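Local coordinates for GARP domain-containing protein (PDB 6XZ6) that serves as the trypanosome's receptor for the host complement regulator factor H, increasing transmission of the parasite to tsetse flies, at residues V146-R159 with Y170-E182. Residues are numbered along the deposited sequence; the frame is centred on the assembly and turned at random.
Sequences VTPEALTRAAHNLR and YLQEANEAANKLE
The hydroxyl of Tyr170 reaches across to helix 148-161 through a water: the phenol donates to it, with OH 2.7 Å from the water oxygen, and the water in turn donates a hydrogen bond to the backbone O of Leu151, also 2.7 Å away. The water lies in the plane of the ring, at its edge. With CG anti to the backbone N (chi1 177°), Tyr170 brings its ring obliquely against Ala155, whose CB is 3.7 Å from CE2 of Tyr170. Ala155 CB also meets Ala174 CB at 3.6 Å, a small-residue contact consistent with the close approach of the two segment axes, 8.6 Å, which run nearly antiparallel at 174°. Leu151 fits as a knob into the hole formed by Ala174, Ala177, Ala178 and Leu181. On the outer flank, Leu171 sets CD1 over the centre of the His156 ring, a CH-pi contact 3.5 Å from the centroid, while its other methyl, CD2, rests against CG of Arg159, whose guanidinium is salt-bridged to Glu168. Pro148 opens its helix over Ala178 and Leu181. The pair forms an antiparallel helical hairpin in the elongated bundle; Phe115 and Tyr111 of helix 67-125 meet the Tyr170 ring edge-to-face, and helix 4-61 packs on Leu151 through Gln22.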
ATOM      1  N   VAL A 146      -4.601   3.508  -6.062  1.00 29.42           N
ATOM      2  CA  VAL A 146      -4.741   3.842  -4.646  1.00 28.01           C
ATOM      3  C   VAL A 146      -3.959   5.145  -4.411  1.00 34.41           C
ATOM      4  O   VAL A 146      -2.750   5.246  -4.688  1.00 34.56           O
ATOM      5  CB  VAL A 146      -4.362   2.735  -3.621  1.00 29.97           C
ATOM      6  CG1 VAL A 146      -4.860   3.094  -2.222  1.00 27.84           C
ATOM      7  CG2 VAL A 146      -4.911   1.378  -4.027  1.00 30.27           C
ATOM      8  N   THR A 147      -4.688   6.162  -3.963  1.00 31.67           N
ATOM      9  CA  THR A 147      -4.127   7.452  -3.600  1.00 30.89           C
ATOM     10  C   THR A 147      -4.368   7.568  -2.105  1.00 30.91           C
ATOM     11  O   THR A 147      -5.359   7.014  -1.635  1.00 30.38           O
ATOM     12  CB  THR A 147      -4.835   8.610  -4.340  1.00 38.48           C
ATOM     13  OG1 THR A 147      -6.231   8.587  -4.050  1.00 38.53           O
ATOM     14  CG2 THR A 147      -4.583   8.606  -5.839  1.00 37.10           C
ATOM     15  N   PRO A 148      -3.545   8.308  -1.338  1.00 25.50           N
ATOM     16  CA  PRO A 148      -3.860   8.511   0.087  1.00 24.18           C
ATOM     17  C   PRO A 148      -5.293   8.990   0.384  1.00 26.76           C
ATOM     18  O   PRO A 148      -5.882   8.525   1.336  1.00 25.15           O
ATOM     19  CB  PRO A 148      -2.811   9.546   0.521  1.00 26.48           C
ATOM     20  CG  PRO A 148      -1.652   9.281  -0.385  1.00 30.13           C
ATOM     21  CD  PRO A 148      -2.313   9.033  -1.713  1.00 26.97           C
ATOM     22  N   GLU A 149      -5.863   9.858  -0.458  1.00 25.73           N
ATOM     23  CA  GLU A 149      -7.214  10.417  -0.314  1.00 27.42           C
ATOM     24  C   GLU A 149      -8.300   9.361  -0.530  1.00 32.88           C
ATOM     25  O   GLU A 149      -9.335   9.422   0.140  1.00 34.82           O
ATOM     26  CB  GLU A 149      -7.446  11.612  -1.273  1.00 31.16           C
ATOM     27  CG  GLU A 149      -6.256  12.564  -1.447  1.00 46.85           C
ATOM     28  CD  GLU A 149      -5.232  12.189  -2.515  1.00 73.34           C
ATOM     29  OE1 GLU A 149      -5.604  12.168  -3.714  1.00 81.13           O
ATOM     30  OE2 GLU A 149      -4.058  11.921  -2.156  1.00 52.37           O
ATOM     31  N   ALA A 150      -8.092   8.417  -1.477  1.00 26.81           N
ATOM     32  CA  ALA A 150      -9.050   7.336  -1.758  1.00 24.76           C
ATOM     33  C   ALA A 150      -9.069   6.355  -0.599  1.00 26.38           C
ATOM     34  O   ALA A 150     -10.132   5.862  -0.235  1.00 25.92           O
ATOM     35  CB  ALA A 150      -8.680   6.607  -3.039  1.00 25.64           C
ATOM     36  N   LEU A 151      -7.900   6.082  -0.013  1.00 20.93           N
ATOM     37  CA  LEU A 151      -7.761   5.200   1.134  1.00 19.80           C
ATOM     38  C   LEU A 151      -8.555   5.725   2.342  1.00 26.08           C
ATOM     39  O   LEU A 151      -9.314   4.949   2.913  1.00 29.41           O
ATOM     40  CB  LEU A 151      -6.268   5.025   1.466  1.00 19.15           C
ATOM     41  CG  LEU A 151      -5.804   3.771   2.184  1.00 22.45           C
ATOM     42  CD1 LEU A 151      -6.210   2.499   1.451  1.00 21.67           C
ATOM     43  CD2 LEU A 151      -4.322   3.781   2.278  1.00 26.38           C
ATOM     44  N   THR A 152      -8.439   7.028   2.708  1.00 20.75           N
ATOM     45  CA  THR A 152      -9.137   7.630   3.861  1.00 19.55           C
ATOM     46  C   THR A 152     -10.630   7.808   3.606  1.00 24.88           C
ATOM     47  O   THR A 152     -11.430   7.649   4.532  1.00 25.38           O
ATOM     48  CB  THR A 152      -8.488   8.956   4.331  1.00 22.65           C
ATOM     49  OG1 THR A 152      -8.501   9.913   3.269  1.00 31.16           O
ATOM     50  CG2 THR A 152      -7.082   8.788   4.820  1.00 12.33           C
ATOM     51  N   ARG A 153     -11.013   8.167   2.366  1.00 21.74           N
ATOM     52  CA  ARG A 153     -12.420   8.360   1.985  1.00 22.01           C
ATOM     53  C   ARG A 153     -13.211   7.064   2.191  1.00 27.87           C
ATOM     54  O   ARG A 153     -14.251   7.070   2.859  1.00 30.95           O
ATOM     55  CB  ARG A 153     -12.516   8.827   0.541  1.00 21.28           C
ATOM     56  CG  ARG A 153     -13.804   9.555   0.203  1.00 40.29           C
ATOM     57  CD  ARG A 153     -14.081   9.620  -1.286  1.00 51.43           C
ATOM     58  NE  ARG A 153     -13.883   8.312  -1.901  1.00 59.65           N
ATOM     59  CZ  ARG A 153     -13.016   8.076  -2.871  1.00 68.38           C
ATOM     60  NH1 ARG A 153     -12.306   9.071  -3.392  1.00 51.33           N
ATOM     61  NH2 ARG A 153     -12.855   6.846  -3.339  1.00 58.30           N
ATOM     62  N   ALA A 154     -12.673   5.949   1.691  1.00 21.86           N
ATOM     63  CA  ALA A 154     -13.272   4.639   1.821  1.00 20.56           C
ATOM     64  C   ALA A 154     -13.289   4.173   3.302  1.00 24.26           C
ATOM     65  O   ALA A 154     -14.229   3.472   3.711  1.00 24.31           O
ATOM     66  CB  ALA A 154     -12.524   3.651   0.944  1.00 20.72           C
ATOM     67  N   ALA A 155     -12.277   4.592   4.109  1.00 19.36           N
ATOM     68  CA  ALA A 155     -12.184   4.262   5.547  1.00 17.82           C
ATOM     69  C   ALA A 155     -13.230   5.044   6.357  1.00 21.97           C
ATOM     70  O   ALA A 155     -13.873   4.484   7.229  1.00 23.30           O
ATOM     71  CB  ALA A 155     -10.784   4.528   6.074  1.00 17.81           C
ATOM     72  N   HIS A 156     -13.440   6.312   6.027  1.00 18.12           N
ATOM     73  CA  HIS A 156     -14.455   7.159   6.650  1.00 18.13           C
ATOM     74  C   HIS A 156     -15.843   6.691   6.242  1.00 24.97           C
ATOM     75  O   HIS A 156     -16.756   6.763   7.043  1.00 26.90           O
ATOM     76  CB  HIS A 156     -14.274   8.634   6.238  1.00 19.01           C
ATOM     77  CG  HIS A 156     -13.237   9.354   7.033  1.00 22.19           C
ATOM     78  ND1 HIS A 156     -12.108   9.866   6.438  1.00 23.79           N
ATOM     79  CD2 HIS A 156     -13.208   9.652   8.354  1.00 23.29           C
ATOM     80  CE1 HIS A 156     -11.407  10.423   7.415  1.00 22.66           C
ATOM     81  NE2 HIS A 156     -12.040  10.334   8.581  1.00 23.11           N
ATOM     82  N   ASN A 157     -16.016   6.236   4.982  1.00 20.98           N
ATOM     83  CA  ASN A 157     -17.284   5.730   4.496  1.00 20.23           C
ATOM     84  C   ASN A 157     -17.654   4.476   5.247  1.00 23.26           C
ATOM     85  O   ASN A 157     -18.781   4.386   5.711  1.00 27.17           O
ATOM     86  CB  ASN A 157     -17.272   5.516   2.983  1.00 20.80           C
ATOM     87  CG  ASN A 157     -18.624   5.139   2.461  1.00 56.66           C
ATOM     88  OD1 ASN A 157     -19.610   5.898   2.582  1.00 47.26           O
ATOM     89  ND2 ASN A 157     -18.718   3.944   1.890  1.00 54.71           N
ATOM     90  N   LEU A 158     -16.702   3.563   5.466  1.00 17.18           N
ATOM     91  CA  LEU A 158     -16.929   2.329   6.217  1.00 17.67           C
ATOM     92  C   LEU A 158     -17.282   2.607   7.694  1.00 21.85           C
ATOM     93  O   LEU A 158     -18.212   2.024   8.230  1.00 22.72           O
ATOM     94  CB  LEU A 158     -15.702   1.414   6.117  1.00 17.76           C
ATOM     95  CG  LEU A 158     -15.817   0.065   6.810  1.00 22.50           C
ATOM     96  CD1 LEU A 158     -16.562  -0.936   5.921  1.00 21.98           C
ATOM     97  CD2 LEU A 158     -14.443  -0.430   7.255  1.00 23.41           C
ATOM     98  N   ARG A 159     -16.566   3.520   8.308  1.00 17.95           N
ATOM     99  CA  ARG A 159     -16.704   3.940   9.679  1.00 17.71           C
ATOM    100  C   ARG A 159     -18.101   4.613   9.951  1.00 22.96           C
ATOM    101  O   ARG A 159     -18.620   4.541  11.096  1.00 23.27           O
ATOM    102  CB  ARG A 159     -15.476   4.824  10.026  1.00 15.13           C
ATOM    103  CG  ARG A 159     -15.408   5.370  11.443  1.00 18.40           C
ATOM    104  CD  ARG A 159     -16.121   6.706  11.567  1.00 12.12           C
ATOM    105  NE  ARG A 159     -15.796   7.325  12.838  1.00 16.99           N
ATOM    106  CZ  ARG A 159     -16.541   8.229  13.456  1.00 30.91           C
ATOM    107  NH1 ARG A 159     -17.684   8.633  12.921  1.00 21.65           N
ATOM    108  NH2 ARG A 159     -16.170   8.705  14.634  1.00 26.28           N
ATOM    109  N   TYR A 170     -10.071   0.312  11.821  1.00 14.48           N
ATOM    110  CA  TYR A 170      -9.634   0.335  10.416  1.00 14.67           C
ATOM    111  C   TYR A 170      -9.375   1.761   9.964  1.00 20.20           C
ATOM    112  O   TYR A 170      -8.329   2.000   9.382  1.00 22.36           O
ATOM    113  CB  TYR A 170     -10.610  -0.367   9.450  1.00 15.62           C
ATOM    114  CG  TYR A 170     -10.162  -0.247   8.010  1.00 16.39           C
ATOM    115  CD1 TYR A 170      -9.086  -0.994   7.527  1.00 17.34           C
ATOM    116  CD2 TYR A 170     -10.741   0.683   7.157  1.00 17.45           C
ATOM    117  CE1 TYR A 170      -8.622  -0.840   6.216  1.00 16.30           C
ATOM    118  CE2 TYR A 170     -10.272   0.862   5.855  1.00 18.55           C
ATOM    119  CZ  TYR A 170      -9.201   0.106   5.393  1.00 25.35           C
ATOM    120  OH  TYR A 170      -8.751   0.260   4.102  1.00 24.15           O
ATOM    121  N   LEU A 171     -10.270   2.710  10.267  1.00 15.59           N
ATOM    122  CA  LEU A 171     -10.055   4.129   9.944  1.00 14.55           C
ATOM    123  C   LEU A 171      -8.725   4.649  10.546  1.00 21.77           C
ATOM    124  O   LEU A 171      -7.936   5.263   9.824  1.00 24.74           O
ATOM    125  CB  LEU A 171     -11.245   5.004  10.416  1.00 13.81           C
ATOM    126  CG  LEU A 171     -11.082   6.538  10.333  1.00 16.57           C
ATOM    127  CD1 LEU A 171     -10.923   7.021   8.860  1.00 17.46           C
ATOM    128  CD2 LEU A 171     -12.223   7.254  11.029  1.00 11.15           C
ATOM    129  N   GLN A 172      -8.471   4.389  11.839  1.00 16.66           N
ATOM    130  CA  GLN A 172      -7.255   4.830  12.506  1.00 16.64           C
ATOM    131  C   GLN A 172      -6.015   4.325  11.768  1.00 21.64           C
ATOM    132  O   GLN A 172      -5.141   5.118  11.458  1.00 22.40           O
ATOM    133  CB  GLN A 172      -7.274   4.410  13.980  1.00 19.56           C
ATOM    134  CG  GLN A 172      -8.364   5.103  14.835  1.00 38.61           C
ATOM    135  CD  GLN A 172      -8.484   4.634  16.297  1.00 65.52           C
ATOM    136  OE1 GLN A 172      -7.849   3.654  16.762  1.00 57.63           O
ATOM    137  NE2 GLN A 172      -9.323   5.337  17.068  1.00 55.95           N
ATOM    138  N   GLU A 173      -5.987   3.036  11.402  1.00 19.20           N
ATOM    139  CA  GLU A 173      -4.905   2.367  10.649  1.00 17.88           C
ATOM    140  C   GLU A 173      -4.806   2.846   9.217  1.00 21.48           C
ATOM    141  O   GLU A 173      -3.692   2.942   8.703  1.00 22.41           O
ATOM    142  CB  GLU A 173      -5.072   0.827  10.652  1.00 19.20           C
ATOM    143  CG  GLU A 173      -5.179   0.199  12.030  1.00 31.29           C
ATOM    144  CD  GLU A 173      -3.907  -0.226  12.725  1.00 70.54           C
ATOM    145  OE1 GLU A 173      -3.886  -1.368  13.243  1.00 71.33           O
ATOM    146  OE2 GLU A 173      -2.951   0.586  12.788  1.00 75.59           O
ATOM    147  N   ALA A 174      -5.956   3.093   8.543  1.00 16.57           N
ATOM    148  CA  ALA A 174      -5.985   3.570   7.154  1.00 15.71           C
ATOM    149  C   ALA A 174      -5.455   4.984   7.070  1.00 24.70           C
ATOM    150  O   ALA A 174      -4.907   5.358   6.035  1.00 27.49           O
ATOM    151  CB  ALA A 174      -7.384   3.512   6.605  1.00 15.83           C
ATOM    152  N   ASN A 175      -5.610   5.777   8.155  1.00 22.24           N
ATOM    153  CA  ASN A 175      -5.090   7.143   8.218  1.00 23.30           C
ATOM    154  C   ASN A 175      -3.560   7.116   8.283  1.00 26.62           C
ATOM    155  O   ASN A 175      -2.931   7.867   7.561  1.00 29.09           O
ATOM    156  CB  ASN A 175      -5.711   7.946   9.373  1.00 24.73           C
ATOM    157  CG  ASN A 175      -7.086   8.513   9.078  1.00 39.52           C
ATOM    158  OD1 ASN A 175      -7.503   8.680   7.930  1.00 37.60           O
ATOM    159  ND2 ASN A 175      -7.828   8.842  10.115  1.00 21.47           N
ATOM    160  N   GLU A 176      -2.974   6.195   9.063  1.00 21.30           N
ATOM    161  CA  GLU A 176      -1.531   5.974   9.158  1.00 21.25           C
ATOM    162  C   GLU A 176      -0.978   5.494   7.818  1.00 25.63           C
ATOM    163  O   GLU A 176       0.096   5.928   7.422  1.00 25.67           O
ATOM    164  CB  GLU A 176      -1.206   4.930  10.236  1.00 22.93           C
ATOM    165  CG  GLU A 176      -0.685   5.525  11.527  1.00 46.10           C
ATOM    166  CD  GLU A 176      -1.552   5.276  12.751  1.00 92.00           C
ATOM    167  OE1 GLU A 176      -1.648   4.106  13.195  1.00 89.75           O
ATOM    168  OE2 GLU A 176      -2.129   6.260  13.273  1.00 98.41           O
ATOM    169  N   ALA A 177      -1.711   4.603   7.126  1.00 22.79           N
ATOM    170  CA  ALA A 177      -1.332   4.029   5.838  1.00 22.86           C
ATOM    171  C   ALA A 177      -1.431   5.041   4.706  1.00 28.69           C
ATOM    172  O   ALA A 177      -0.609   4.999   3.797  1.00 29.99           O
ATOM    173  CB  ALA A 177      -2.188   2.826   5.543  1.00 23.77           C
ATOM    174  N   ALA A 178      -2.416   5.965   4.761  1.00 25.46           N
ATOM    175  CA  ALA A 178      -2.529   7.041   3.788  1.00 24.92           C
ATOM    176  C   ALA A 178      -1.278   7.940   3.902  1.00 30.46           C
ATOM    177  O   ALA A 178      -0.746   8.336   2.873  1.00 32.39           O
ATOM    178  CB  ALA A 178      -3.785   7.845   4.037  1.00 25.87           C
ATOM    179  N   ASN A 179      -0.753   8.189   5.131  1.00 25.44           N
ATOM    180  CA  ASN A 179       0.481   8.976   5.308  1.00 25.31           C
ATOM    181  C   ASN A 179       1.719   8.212   4.811  1.00 28.87           C
ATOM    182  O   ASN A 179       2.615   8.805   4.215  1.00 31.18           O
ATOM    183  CB  ASN A 179       0.667   9.448   6.768  1.00 23.82           C
ATOM    184  CG  ASN A 179      -0.386  10.431   7.240  1.00 65.31           C
ATOM    185  OD1 ASN A 179      -0.887  11.277   6.476  1.00 70.96           O
ATOM    186  ND2 ASN A 179      -0.749  10.350   8.517  1.00 55.61           N
ATOM    187  N   LYS A 180       1.774   6.910   5.068  1.00 21.65           N
ATOM    188  CA  LYS A 180       2.868   6.061   4.632  1.00 19.91           C
ATOM    189  C   LYS A 180       2.877   5.959   3.095  1.00 25.31           C
ATOM    190  O   LYS A 180       3.942   5.940   2.492  1.00 26.99           O
ATOM    191  CB  LYS A 180       2.751   4.675   5.283  1.00 20.37           C
ATOM    192  CG  LYS A 180       3.766   4.438   6.371  1.00 23.47           C
ATOM    193  CD  LYS A 180       3.191   4.454   7.754  1.00 29.74           C
ATOM    194  CE  LYS A 180       4.284   4.441   8.797  1.00 46.50           C
ATOM    195  NZ  LYS A 180       3.740   4.619  10.167  1.00 61.14           N
ATOM    196  N   LEU A 181       1.697   5.938   2.464  1.00 21.51           N
ATOM    197  CA  LEU A 181       1.555   5.884   1.014  1.00 21.18           C
ATOM    198  C   LEU A 181       2.007   7.199   0.384  1.00 26.54           C
ATOM    199  O   LEU A 181       2.642   7.160  -0.654  1.00 30.12           O
ATOM    200  CB  LEU A 181       0.105   5.510   0.628  1.00 21.18           C
ATOM    201  CG  LEU A 181      -0.243   5.327  -0.857  1.00 26.20           C
ATOM    202  CD1 LEU A 181       0.669   4.301  -1.546  1.00 26.28           C
ATOM    203  CD2 LEU A 181      -1.669   4.898  -1.006  1.00 27.73           C
ATOM    204  N   GLU A 182       1.763   8.342   1.048  1.00 22.67           N
ATOM    205  CA  GLU A 182       2.176   9.682   0.617  1.00 24.21           C
ATOM    206  C   GLU A 182       3.699   9.815   0.687  1.00 27.32           C
ATOM    207  O   GLU A 182       4.306  10.358  -0.230  1.00 27.94           O
ATOM    208  CB  GLU A 182       1.525  10.733   1.519  1.00 27.43           C
ATOM    209  CG  GLU A 182       1.402  12.119   0.899  1.00 51.71           C
ATOM    210  CD  GLU A 182       0.788  13.186   1.797  1.00 99.33           C
ATOM    211  OE1 GLU A 182       0.028  12.841   2.735  1.00 98.79           O
ATOM    212  OE2 GLU A 182       1.069  14.382   1.549  1.00105.40           O
TER
HETATM  213  O   HOH W   1      -9.926   2.335   2.760  1.00 14.66           O
HETATM  214  O   HOH W   2      -9.453  11.285  10.518  1.00 29.36           O